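Local coordinates for protein ADP-ribosylating toxin CARDS (Mycoplasma pneumoniae, PDB 4TLV) that transfers ADP-ribosyl groups from NAD(+) to target proteins and causes vacuolization of mammalian cells, acting as the main virulence factor of this bacterium, at residues A[339-342]-A[347-350]; A[404-409]-A[413-418]; A[81-86]-A[139-144]. All coordinates share one frame; numbering follows the deposited sequence.

Contact 1 (A[339-342]-A[347-350]); sequences AFTT and QLKV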
ATOM      1  N   ALA A 339      10.862   5.117  10.137  1.00 13.65           N
ATOM      2  CA  ALA A 339      11.721   6.283  10.309  1.00 19.28           C
ATOM      3  C   ALA A 339      10.997   7.339  11.146  1.00 21.60           C
ATOM      4  O   ALA A 339      10.021   7.934  10.691  1.00 18.14           O
ATOM      5  CB  ALA A 339      12.105   6.857   8.958  1.00 18.62           C
ATOM      6  N   PHE A 340      11.471   7.546  12.374  1.00 24.79           N
ATOM      7  CA  PHE A 340      10.863   8.500  13.303  1.00 25.33           C
ATOM      8  C   PHE A 340      11.691   9.776  13.416  1.00 26.66           C
ATOM      9  O   PHE A 340      12.917   9.739  13.364  1.00 24.73           O
ATOM     10  CB  PHE A 340      10.744   7.881  14.693  1.00 26.26           C
ATOM     11  CG  PHE A 340       9.644   6.877  14.823  1.00 26.73           C
ATOM     12  CD1 PHE A 340       8.325   7.292  14.985  1.00 29.77           C
ATOM     13  CD2 PHE A 340       9.921   5.520  14.810  1.00 20.33           C
ATOM     14  CE1 PHE A 340       7.303   6.362  15.112  1.00 32.45           C
ATOM     15  CE2 PHE A 340       8.899   4.583  14.953  1.00 23.32           C
ATOM     16  CZ  PHE A 340       7.594   5.006  15.100  1.00 26.59           C
ATOM     17  N   THR A 341      11.020  10.906  13.579  1.00 30.50           N
ATOM     18  CA  THR A 341      11.708  12.177  13.762  1.00 36.30           C
ATOM     19  C   THR A 341      12.392  12.228  15.124  1.00 37.14           C
ATOM     20  O   THR A 341      11.956  11.581  16.082  1.00 37.48           O
ATOM     21  CB  THR A 341      10.725  13.340  13.713  1.00 39.15           C
ATOM     22  OG1 THR A 341       9.722  13.136  14.719  1.00 40.48           O
ATOM     23  CG2 THR A 341      10.065  13.421  12.348  1.00 36.15           C
ATOM     24  N   THR A 342      13.467  13.000  15.211  1.00 38.17           N
ATOM     25  CA  THR A 342      14.165  13.169  16.479  1.00 43.32           C
ATOM     26  C   THR A 342      14.147  14.649  16.835  1.00 43.45           C
ATOM     27  O   THR A 342      13.272  15.382  16.382  1.00 40.16           O
ATOM     28  CB  THR A 342      15.615  12.648  16.414  1.00 40.18           C
ATOM     29  OG1 THR A 342      16.395  13.492  15.560  1.00 36.12           O
ATOM     30  CG2 THR A 342      15.649  11.215  15.884  1.00 40.21           C
ATOM     31  N   GLN A 347      18.190  14.045  11.023  1.00 39.31           N
ATOM     32  CA  GLN A 347      18.536  12.760  11.603  1.00 37.77           C
ATOM     33  C   GLN A 347      17.285  12.052  12.116  1.00 39.25           C
ATOM     34  O   GLN A 347      16.791  12.341  13.206  1.00 38.23           O
ATOM     35  CB  GLN A 347      19.579  12.927  12.715  1.00 40.28           C
ATOM     36  CG  GLN A 347      20.155  11.620  13.236  1.00 39.03           C
ATOM     37  CD  GLN A 347      21.307  11.829  14.211  1.00 43.99           C
ATOM     38  OE1 GLN A 347      21.906  12.903  14.262  1.00 47.72           O
ATOM     39  NE2 GLN A 347      21.624  10.797  14.986  1.00 44.58           N
ATOM     40  N   LEU A 348      16.758  11.138  11.307  1.00 27.48           N
ATOM     41  CA  LEU A 348      15.652  10.299  11.730  1.00 25.19           C
ATOM     42  C   LEU A 348      16.247   9.097  12.413  1.00 22.93           C
ATOM     43  O   LEU A 348      17.377   8.719  12.124  1.00 24.38           O
ATOM     44  CB  LEU A 348      14.843   9.841  10.520  1.00 21.94           C
ATOM     45  CG  LEU A 348      14.255  10.946   9.656  1.00 25.90           C
ATOM     46  CD1 LEU A 348      13.695  10.351   8.363  1.00 26.29           C
ATOM     47  CD2 LEU A 348      13.184  11.683  10.421  1.00 32.38           C
ATOM     48  N   LYS A 349      15.496   8.489  13.322  1.00 21.97           N
ATOM     49  CA  LYS A 349      15.951   7.275  13.981  1.00 20.03           C
ATOM     50  C   LYS A 349      15.023   6.107  13.644  1.00 19.66           C
ATOM     51  O   LYS A 349      13.803   6.243  13.676  1.00 19.74           O
ATOM     52  CB  LYS A 349      15.995   7.479  15.491  1.00 26.41           C
ATOM     53  CG  LYS A 349      16.017   6.197  16.288  1.00 28.83           C
ATOM     54  CD  LYS A 349      17.425   5.808  16.679  1.00 35.26           C
ATOM     55  CE  LYS A 349      17.565   5.751  18.191  1.00 38.31           C
ATOM     56  NZ  LYS A 349      16.860   4.581  18.796  1.00 38.08           N
ATOM     57  N   VAL A 350      15.605   4.961  13.320  1.00 16.38           N
ATOM     58  CA  VAL A 350      14.796   3.807  12.947  1.00 18.31           C
ATOM     59  C   VAL A 350      14.374   2.986  14.173  1.00 20.08           C
ATOM     60  O   VAL A 350      15.175   2.733  15.069  1.00 18.95           O
ATOM     61  CB  VAL A 350      15.535   2.925  11.939  1.00 18.00           C
ATOM     62  CG1 VAL A 350      14.638   1.797  11.455  1.00 17.40           C
ATOM     63  CG2 VAL A 350      16.015   3.774  10.766  1.00 17.34           C
TER
HETATM   64  O   HOH W   1      13.969  14.370  12.870  1.00 41.84           O
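A chi1 of 69° places OG1 of Thr-342 between its own backbone N and carbonyl carbon, where the hydroxyl faces Gln-347, while CG2, anti to the carbonyl carbon, turns to Lys-349. The hydroxyl donates from OG1 to Gln-347 O over 2.7 Å, almost in line with the C=O bond, and Thr-342 OG1 in turn is hydrogen-bonded to the backbone N of Tyr-344 in the turn. CG2 rests 3.8 Å from Lys-349 CB. A water extends this end of the pairing: it takes the N-H of Thr-342 at 2.8 Å from N and gives a weak bond to Gln-347 O.

Farther from the turn the chains pair as antiparallel strands. Phe-340 and Lys-349 form a hydrogen-bonded pair, with Phe-340 N to Lys-349 O at 3.0 Å and Lys-349 N to Phe-340 O at 2.9 Å. Leu-348, with CG anti to its carbonyl carbon (chi1 -58°), sends CD1 to within 3.9 Å of Ala-339 CB and CD2 to 3.7 Å from Thr-341 CA. Leu-348 also packs on Val-405, Leu-382 and Leu-383.

The backbone pair holds the hairpin 335-340/348-354 of the D2 beta-trefoil, and the Thr-342 hydroxyl adds a side-chain bond at its turn end. With one donated and one accepted bond, Thr-342 OG1 satisfies Gln-347 O and a turn amide together, which should restrict rotation of the threonine.

Contact 2 (A[404-409]-A[413-418]); sequences YVCPLK and SDLEEL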
ATOM      1  N   TYR A 404      20.162   5.302  11.812  1.00 16.37           N
ATOM      2  CA  TYR A 404      19.558   6.594  11.481  1.00 19.28           C
ATOM      3  C   TYR A 404      19.297   6.741   9.989  1.00 17.50           C
ATOM      4  O   TYR A 404      19.815   5.981   9.180  1.00 20.93           O
ATOM      5  CB  TYR A 404      20.460   7.748  11.927  1.00 20.55           C
ATOM      6  CG  TYR A 404      20.927   7.646  13.365  1.00 24.00           C
ATOM      7  CD1 TYR A 404      20.077   7.961  14.421  1.00 26.92           C
ATOM      8  CD2 TYR A 404      22.219   7.231  13.664  1.00 26.51           C
ATOM      9  CE1 TYR A 404      20.505   7.864  15.739  1.00 27.77           C
ATOM     10  CE2 TYR A 404      22.660   7.130  14.978  1.00 24.60           C
ATOM     11  CZ  TYR A 404      21.801   7.453  16.008  1.00 26.94           C
ATOM     12  OH  TYR A 404      22.239   7.347  17.306  1.00 33.78           O
ATOM     13  N   VAL A 405      18.485   7.732   9.635  1.00 17.26           N
ATOM     14  CA  VAL A 405      18.316   8.139   8.255  1.00 17.19           C
ATOM     15  C   VAL A 405      18.705   9.611   8.179  1.00 22.76           C
ATOM     16  O   VAL A 405      18.212  10.419   8.972  1.00 20.91           O
ATOM     17  CB  VAL A 405      16.859   8.015   7.801  1.00 19.23           C
ATOM     18  CG1 VAL A 405      16.728   8.433   6.340  1.00 20.59           C
ATOM     19  CG2 VAL A 405      16.341   6.599   8.038  1.00 17.18           C
ATOM     20  N   CYS A 406      19.573   9.949   7.228  1.00 21.48           N
ATOM     21  CA  CYS A 406      20.025  11.326   7.021  1.00 21.11           C
ATOM     22  C   CYS A 406      20.036  11.680   5.550  1.00 20.55           C
ATOM     23  O   CYS A 406      20.303  10.828   4.708  1.00 20.40           O
ATOM     24  CB  CYS A 406      21.463  11.515   7.521  1.00 22.27           C
ATOM     25  SG  CYS A 406      21.786  11.003   9.201  1.00 28.12           S
ATOM     26  N   PRO A 407      19.784  12.960   5.237  1.00 20.70           N
ATOM     27  CA  PRO A 407      20.099  13.469   3.897  1.00 21.74           C
ATOM     28  C   PRO A 407      21.563  13.163   3.578  1.00 21.75           C
ATOM     29  O   PRO A 407      22.399  13.149   4.487  1.00 24.19           O
ATOM     30  CB  PRO A 407      19.892  14.981   4.036  1.00 25.03           C
ATOM     31  CG  PRO A 407      18.959  15.142   5.200  1.00 29.10           C
ATOM     32  CD  PRO A 407      19.274  14.006   6.141  1.00 23.94           C
ATOM     33  N   LEU A 408      21.874  12.903   2.316  1.00 24.21           N
ATOM     34  CA  LEU A 408      23.252  12.613   1.934  1.00 26.75           C
ATOM     35  C   LEU A 408      24.113  13.865   2.075  1.00 31.68           C
ATOM     36  O   LEU A 408      25.304  13.781   2.344  1.00 33.99           O
ATOM     37  CB  LEU A 408      23.320  12.104   0.496  1.00 27.10           C
ATOM     38  CG  LEU A 408      22.547  10.812   0.240  1.00 25.73           C
ATOM     39  CD1 LEU A 408      22.642  10.408  -1.226  1.00 29.89           C
ATOM     40  CD2 LEU A 408      23.035   9.710   1.154  1.00 21.72           C
ATOM     41  N   LYS A 409      23.493  15.023   1.905  1.00 31.66           N
ATOM     42  CA  LYS A 409      24.225  16.284   1.957  1.00 42.74           C
ATOM     43  C   LYS A 409      24.506  16.730   3.392  1.00 40.95           C
ATOM     44  O   LYS A 409      23.601  16.787   4.227  1.00 41.14           O
ATOM     45  CB  LYS A 409      23.470  17.374   1.195  1.00 41.16           C
ATOM     46  CG  LYS A 409      24.375  18.477   0.653  1.00 51.72           C
ATOM     47  CD  LYS A 409      23.612  19.453  -0.229  1.00 56.38           C
ATOM     48  CE  LYS A 409      22.520  20.161   0.558  1.00 59.39           C
ATOM     49  NZ  LYS A 409      21.850  21.226  -0.236  1.00 70.86           N
ATOM     50  N   SER A 413      28.315  15.008  12.064  1.00 50.45           N
ATOM     51  CA  SER A 413      29.764  14.801  12.124  1.00 50.27           C
ATOM     52  C   SER A 413      30.239  13.348  12.031  1.00 45.78           C
ATOM     53  O   SER A 413      30.904  12.954  11.073  1.00 47.70           O
ATOM     54  CB  SER A 413      30.336  15.444  13.398  1.00 53.62           C
ATOM     55  OG  SER A 413      30.018  16.828  13.474  1.00 55.13           O
ATOM     56  N   ASP A 414      29.908  12.563  13.044  1.00 41.90           N
ATOM     57  CA  ASP A 414      30.490  11.239  13.190  1.00 41.55           C
ATOM     58  C   ASP A 414      29.719  10.158  12.428  1.00 36.13           C
ATOM     59  O   ASP A 414      29.991   8.970  12.596  1.00 35.73           O
ATOM     60  CB  ASP A 414      30.557  10.867  14.676  1.00 44.50           C
ATOM     61  CG  ASP A 414      31.262  11.926  15.519  1.00 53.06           C
ATOM     62  OD1 ASP A 414      32.388  12.327  15.159  1.00 54.16           O
ATOM     63  OD2 ASP A 414      30.689  12.347  16.549  1.00 53.12           O
ATOM     64  N   LEU A 415      28.760  10.560  11.602  1.00 34.63           N
ATOM     65  CA  LEU A 415      27.906   9.582  10.929  1.00 35.50           C
ATOM     66  C   LEU A 415      28.469   9.180   9.570  1.00 34.95           C
ATOM     67  O   LEU A 415      29.063   9.997   8.864  1.00 33.24           O
ATOM     68  CB  LEU A 415      26.484  10.124  10.755  1.00 32.95           C
ATOM     69  CG  LEU A 415      25.666  10.479  12.004  1.00 40.43           C
ATOM     70  CD1 LEU A 415      24.218  10.790  11.640  1.00 38.77           C
ATOM     71  CD2 LEU A 415      25.708   9.369  13.014  1.00 33.67           C
ATOM     72  N   GLU A 416      28.281   7.921   9.195  1.00 28.41           N
ATOM     73  CA  GLU A 416      28.650   7.495   7.856  1.00 27.70           C
ATOM     74  C   GLU A 416      27.567   6.600   7.279  1.00 26.72           C
ATOM     75  O   GLU A 416      26.896   5.879   8.017  1.00 23.49           O
ATOM     76  CB  GLU A 416      29.980   6.755   7.856  1.00 28.57           C
ATOM     77  CG  GLU A 416      29.859   5.301   8.232  1.00 29.27           C
ATOM     78  CD  GLU A 416      31.124   4.530   7.953  1.00 30.65           C
ATOM     79  OE1 GLU A 416      31.981   5.041   7.198  1.00 35.96           O
ATOM     80  OE2 GLU A 416      31.259   3.410   8.483  1.00 29.09           O
ATOM     81  N   GLU A 417      27.418   6.637   5.962  1.00 23.56           N
ATOM     82  CA  GLU A 417      26.364   5.881   5.308  1.00 23.19           C
ATOM     83  C   GLU A 417      26.636   4.380   5.306  1.00 21.69           C
ATOM     84  O   GLU A 417      27.775   3.935   5.191  1.00 24.96           O
ATOM     85  CB  GLU A 417      26.105   6.387   3.882  1.00 25.19           C
ATOM     86  CG  GLU A 417      24.882   5.707   3.228  1.00 23.49           C
ATOM     87  CD  GLU A 417      24.714   6.009   1.742  1.00 27.04           C
ATOM     88  OE1 GLU A 417      25.478   6.840   1.191  1.00 24.94           O
ATOM     89  OE2 GLU A 417      23.800   5.411   1.125  1.00 20.35           O
ATOM     90  N   LEU A 418      25.561   3.617   5.454  1.00 23.16           N
ATOM     91  CA  LEU A 418      25.579   2.167   5.388  1.00 21.73           C
ATOM     92  C   LEU A 418      24.810   1.755   4.152  1.00 20.13           C
ATOM     93  O   LEU A 418      23.732   2.284   3.879  1.00 19.79           O
ATOM     94  CB  LEU A 418      24.851   1.590   6.589  1.00 21.33           C
ATOM     95  CG  LEU A 418      25.439   1.873   7.963  1.00 21.78           C
ATOM     96  CD1 LEU A 418      24.369   1.667   9.008  1.00 26.96           C
ATOM     97  CD2 LEU A 418      26.615   0.945   8.183  1.00 23.07           C
TER
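The carboxylate of Glu-417, against which Leu-408 packs, is gripped at OE2 by two groups: Arg-377 NE in a salt bridge and, more weakly, Gln-419 NE2. OE1 has a hydrogen bond of its own, and it is this oxygen that lies 3.8 Å from Leu-408 CD2, with the carboxylate carbon CD of Glu-417 at 4.1 Å from the same methyl. The acid reaches that place because CG stands anti to the backbone N (chi1 -173°) and the chain runs out extended beyond it. Leu-408 also touches Arg-377, so its apolar branch lies beside the Glu-417/Arg-377 ion pair, which joins strands 415-421 and 375-380.

The rest of the contact is apolar and centres on the forked end of Leu-415. One methyl, CD1, meets Cys-406 SG at 3.5 Å. The other, CD2, approaches Tyr-404 CD2 at 4.1 Å, the leucine side chain running roughly at right angles to that of the tyrosine and its methyl coming obliquely to the ring. Leu-415 thus touches, with one methyl each, two side chains that project from the same side of strand 401-407.

No hydrogen bond joins the two segments, and their backbones stay well apart: the CA atoms of Tyr-404 and Leu-415 are 8.9 Å from each other. Strand 388-393 explains this, since it pairs antiparallel with both 401-407 and 415-421. Side chains of its two neighbours meeting over strand 388-393 fit the beta-trefoil fold of the D2 domain.

Contact 3 (A[81-86]-A[139-144]); sequences YEIRAD and GPIAAA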
ATOM      1  N   TYR A  81       6.928   7.112 -17.370  1.00 13.57           N
ATOM      2  CA  TYR A  81       6.324   8.402 -17.659  1.00 10.54           C
ATOM      3  C   TYR A  81       5.700   9.039 -16.430  1.00 15.79           C
ATOM      4  O   TYR A  81       4.999   8.372 -15.661  1.00 12.59           O
ATOM      5  CB  TYR A  81       5.247   8.239 -18.718  1.00 14.26           C
ATOM      6  CG  TYR A  81       5.827   7.854 -20.040  1.00 11.94           C
ATOM      7  CD1 TYR A  81       6.403   8.815 -20.865  1.00 12.28           C
ATOM      8  CD2 TYR A  81       5.828   6.534 -20.466  1.00 12.56           C
ATOM      9  CE1 TYR A  81       6.945   8.470 -22.082  1.00 14.91           C
ATOM     10  CE2 TYR A  81       6.384   6.179 -21.685  1.00 14.32           C
ATOM     11  CZ  TYR A  81       6.932   7.152 -22.487  1.00 13.16           C
ATOM     12  OH  TYR A  81       7.486   6.825 -23.702  1.00 18.21           O
ATOM     13  N   GLU A  82       5.943  10.337 -16.278  1.00 13.84           N
ATOM     14  CA  GLU A  82       5.354  11.138 -15.216  1.00 13.30           C
ATOM     15  C   GLU A  82       4.205  11.936 -15.823  1.00 11.06           C
ATOM     16  O   GLU A  82       4.404  12.670 -16.790  1.00 15.30           O
ATOM     17  CB  GLU A  82       6.409  12.087 -14.657  1.00 13.31           C
ATOM     18  CG  GLU A  82       5.879  13.063 -13.624  1.00 15.42           C
ATOM     19  CD  GLU A  82       6.966  14.016 -13.143  1.00 18.40           C
ATOM     20  OE1 GLU A  82       7.407  14.856 -13.942  1.00 19.05           O
ATOM     21  OE2 GLU A  82       7.377  13.904 -11.981  1.00 28.14           O
ATOM     22  N   ILE A  83       3.005  11.791 -15.256  1.00  9.67           N
ATOM     23  CA  ILE A  83       1.777  12.254 -15.887  1.00 10.71           C
ATOM     24  C   ILE A  83       0.978  13.107 -14.902  1.00 11.40           C
ATOM     25  O   ILE A  83       0.640  12.637 -13.814  1.00 11.55           O
ATOM     26  CB  ILE A  83       0.897  11.037 -16.294  1.00 12.74           C
ATOM     27  CG1 ILE A  83       1.675  10.058 -17.188  1.00 11.66           C
ATOM     28  CG2 ILE A  83      -0.418  11.486 -16.930  1.00 10.22           C
ATOM     29  CD1 ILE A  83       1.035   8.657 -17.291  1.00 14.52           C
ATOM     30  N   ARG A  84       0.669  14.349 -15.282  1.00 11.02           N
ATOM     31  CA  ARG A  84      -0.133  15.218 -14.433  1.00 10.93           C
ATOM     32  C   ARG A  84      -1.547  14.668 -14.407  1.00 11.79           C
ATOM     33  O   ARG A  84      -2.146  14.440 -15.452  1.00 10.74           O
ATOM     34  CB  ARG A  84      -0.144  16.680 -14.934  1.00 10.70           C
ATOM     35  CG  ARG A  84      -1.022  17.629 -14.119  1.00 10.22           C
ATOM     36  CD  ARG A  84      -0.979  19.099 -14.656  1.00 13.01           C
ATOM     37  NE  ARG A  84      -0.978  19.132 -16.121  1.00 11.49           N
ATOM     38  CZ  ARG A  84      -2.050  18.926 -16.881  1.00 14.80           C
ATOM     39  NH1 ARG A  84      -3.243  18.704 -16.322  1.00 11.26           N
ATOM     40  NH2 ARG A  84      -1.929  18.931 -18.204  1.00 13.58           N
ATOM     41  N   ALA A  85      -2.072  14.468 -13.204  1.00 11.65           N
ATOM     42  CA  ALA A  85      -3.429  13.948 -13.029  1.00 10.21           C
ATOM     43  C   ALA A  85      -4.471  15.067 -13.074  1.00 11.62           C
ATOM     44  O   ALA A  85      -4.185  16.200 -12.713  1.00 10.98           O
ATOM     45  CB  ALA A  85      -3.531  13.203 -11.717  1.00  9.86           C
ATOM     46  N   ASP A  86      -5.680  14.733 -13.518  1.00 10.52           N
ATOM     47  CA  ASP A  86      -6.772  15.705 -13.576  1.00 11.33           C
ATOM     48  C   ASP A  86      -8.080  14.981 -13.225  1.00 11.02           C
ATOM     49  O   ASP A  86      -8.037  13.844 -12.772  1.00  9.22           O
ATOM     50  CB  ASP A  86      -6.831  16.414 -14.947  1.00 11.99           C
ATOM     51  CG  ASP A  86      -7.069  15.442 -16.117  1.00 13.35           C
ATOM     52  OD1 ASP A  86      -7.752  14.420 -15.916  1.00 14.47           O
ATOM     53  OD2 ASP A  86      -6.605  15.722 -17.254  1.00 12.05           O
ATOM     54  N   GLY A 139     -10.773   6.779 -19.794  1.00 11.29           N
ATOM     55  CA  GLY A 139     -10.458   7.093 -21.181  1.00 10.50           C
ATOM     56  C   GLY A 139      -9.033   7.535 -21.465  1.00 13.25           C
ATOM     57  O   GLY A 139      -8.154   7.462 -20.597  1.00 14.62           O
ATOM     58  N   PRO A 140      -8.792   8.005 -22.694  1.00 13.28           N
ATOM     59  CA  PRO A 140      -7.459   8.362 -23.185  1.00 14.79           C
ATOM     60  C   PRO A 140      -6.771   9.450 -22.362  1.00 15.39           C
ATOM     61  O   PRO A 140      -7.425  10.319 -21.780  1.00 13.69           O
ATOM     62  CB  PRO A 140      -7.738   8.922 -24.597  1.00 16.03           C
ATOM     63  CG  PRO A 140      -9.054   8.352 -24.977  1.00 21.75           C
ATOM     64  CD  PRO A 140      -9.835   8.252 -23.705  1.00 15.52           C
ATOM     65  N   ILE A 141      -5.446   9.411 -22.352  1.00 13.29           N
ATOM     66  CA  ILE A 141      -4.659  10.438 -21.688  1.00 12.24           C
ATOM     67  C   ILE A 141      -4.002  11.286 -22.761  1.00 14.62           C
ATOM     68  O   ILE A 141      -3.291  10.753 -23.601  1.00 14.03           O
ATOM     69  CB  ILE A 141      -3.559   9.823 -20.789  1.00 13.68           C
ATOM     70  CG1 ILE A 141      -4.194   8.974 -19.683  1.00 13.73           C
ATOM     71  CG2 ILE A 141      -2.691  10.939 -20.168  1.00 15.56           C
ATOM     72  CD1 ILE A 141      -3.165   8.262 -18.799  1.00 10.64           C
ATOM     73  N   ALA A 142      -4.258  12.593 -22.732  1.00 14.51           N
ATOM     74  CA  ALA A 142      -3.711  13.513 -23.727  1.00 17.92           C
ATOM     75  C   ALA A 142      -2.203  13.700 -23.581  1.00 16.46           C
ATOM     76  O   ALA A 142      -1.668  13.630 -22.476  1.00 11.24           O
ATOM     77  CB  ALA A 142      -4.396  14.850 -23.622  1.00 17.56           C
ATOM     78  N   ALA A 143      -1.523  13.981 -24.697  1.00 14.49           N
ATOM     79  CA  ALA A 143      -0.086  14.252 -24.651  1.00 13.79           C
ATOM     80  C   ALA A 143       0.244  15.383 -23.676  1.00 14.24           C
ATOM     81  O   ALA A 143       1.284  15.368 -23.008  1.00 14.50           O
ATOM     82  CB  ALA A 143       0.435  14.589 -26.054  1.00 19.37           C
ATOM     83  N   ALA A 144      -0.643  16.373 -23.604  1.00 13.17           N
ATOM     84  CA  ALA A 144      -0.438  17.532 -22.739  1.00 14.13           C
ATOM     85  C   ALA A 144      -0.320  17.218 -21.239  1.00 13.83           C
ATOM     86  O   ALA A 144       0.220  18.036 -20.493  1.00 13.67           O
ATOM     87  CB  ALA A 144      -1.527  18.592 -22.985  1.00 18.79           C
TER
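Within the mono-ADP-ribosyltransferase domain, Ile-83 and Arg-84, at the end of sheet strand 76-84, meet Ile-141 and Ala-144 of the connection that leads from strand 134-138 into strand 146-156. The two isoleucines touch through their short branches, CG2 of Ile-83 to CG2 of Ile-141 at 4.0 Å. In both residues CG2 is anti to the backbone N, and the side chains cross at about a right angle, each presenting a methyl to the other. Both residues are buried, so this pair makes a buried apolar contact between strand and connection.

Arg-84 supplies the polar half. Its chain is extended through CG and CD and then bends at chi3 (40°), which carries the guanidinium round to the carbonyl of Ala-144. NH2 approaches Ala-144 O at 3.3 Å, with the oxygen at the edge of the guanidinium and near its plane. The bond is weak, its N-H...O angle being only 134°. The firmer polar partner of the group is Thr-190, whose OG1 is hydrogen-bonded to Arg-84 NH1.

The two segments are also linked through Asn-145, whose ND2 is hydrogen-bonded to Arg-84 O and to Asp-86 OD2 and whose backbone is bonded to that of Arg-84. His-88 bridges Asp-86 OD1 and Pro-140 O through its two ring nitrogens, ND1 and NE2 respectively. The contact thus lies where 146-156 begins its antiparallel pairing with 76-84, in the five-stranded antiparallel sheet of a domain related to pertussis toxin subunit 1.

From the N terminus, contact 3 is the first to close: 81-86 meets 139-144 across 52 intervening residues that include helices 92-104 and 115-126, all in the mono-ADP-ribosyltransferase domain. Contact 1 then closes a four-residue turn in the D2 domain, and contact 2 a three-residue connection later in that domain. The three loops follow in series, neither nested nor crossed. Contacts 1 and 2 are neighbours in one sheet, since strands 348-354 and 401-407 pair and Leu-348 N probably hydrogen-bonds to Val-405 O at 2.8 Å. Contact 3 stands apart, its nearest atoms about 22 Å from contact 1 and about 19 Å from contact 2.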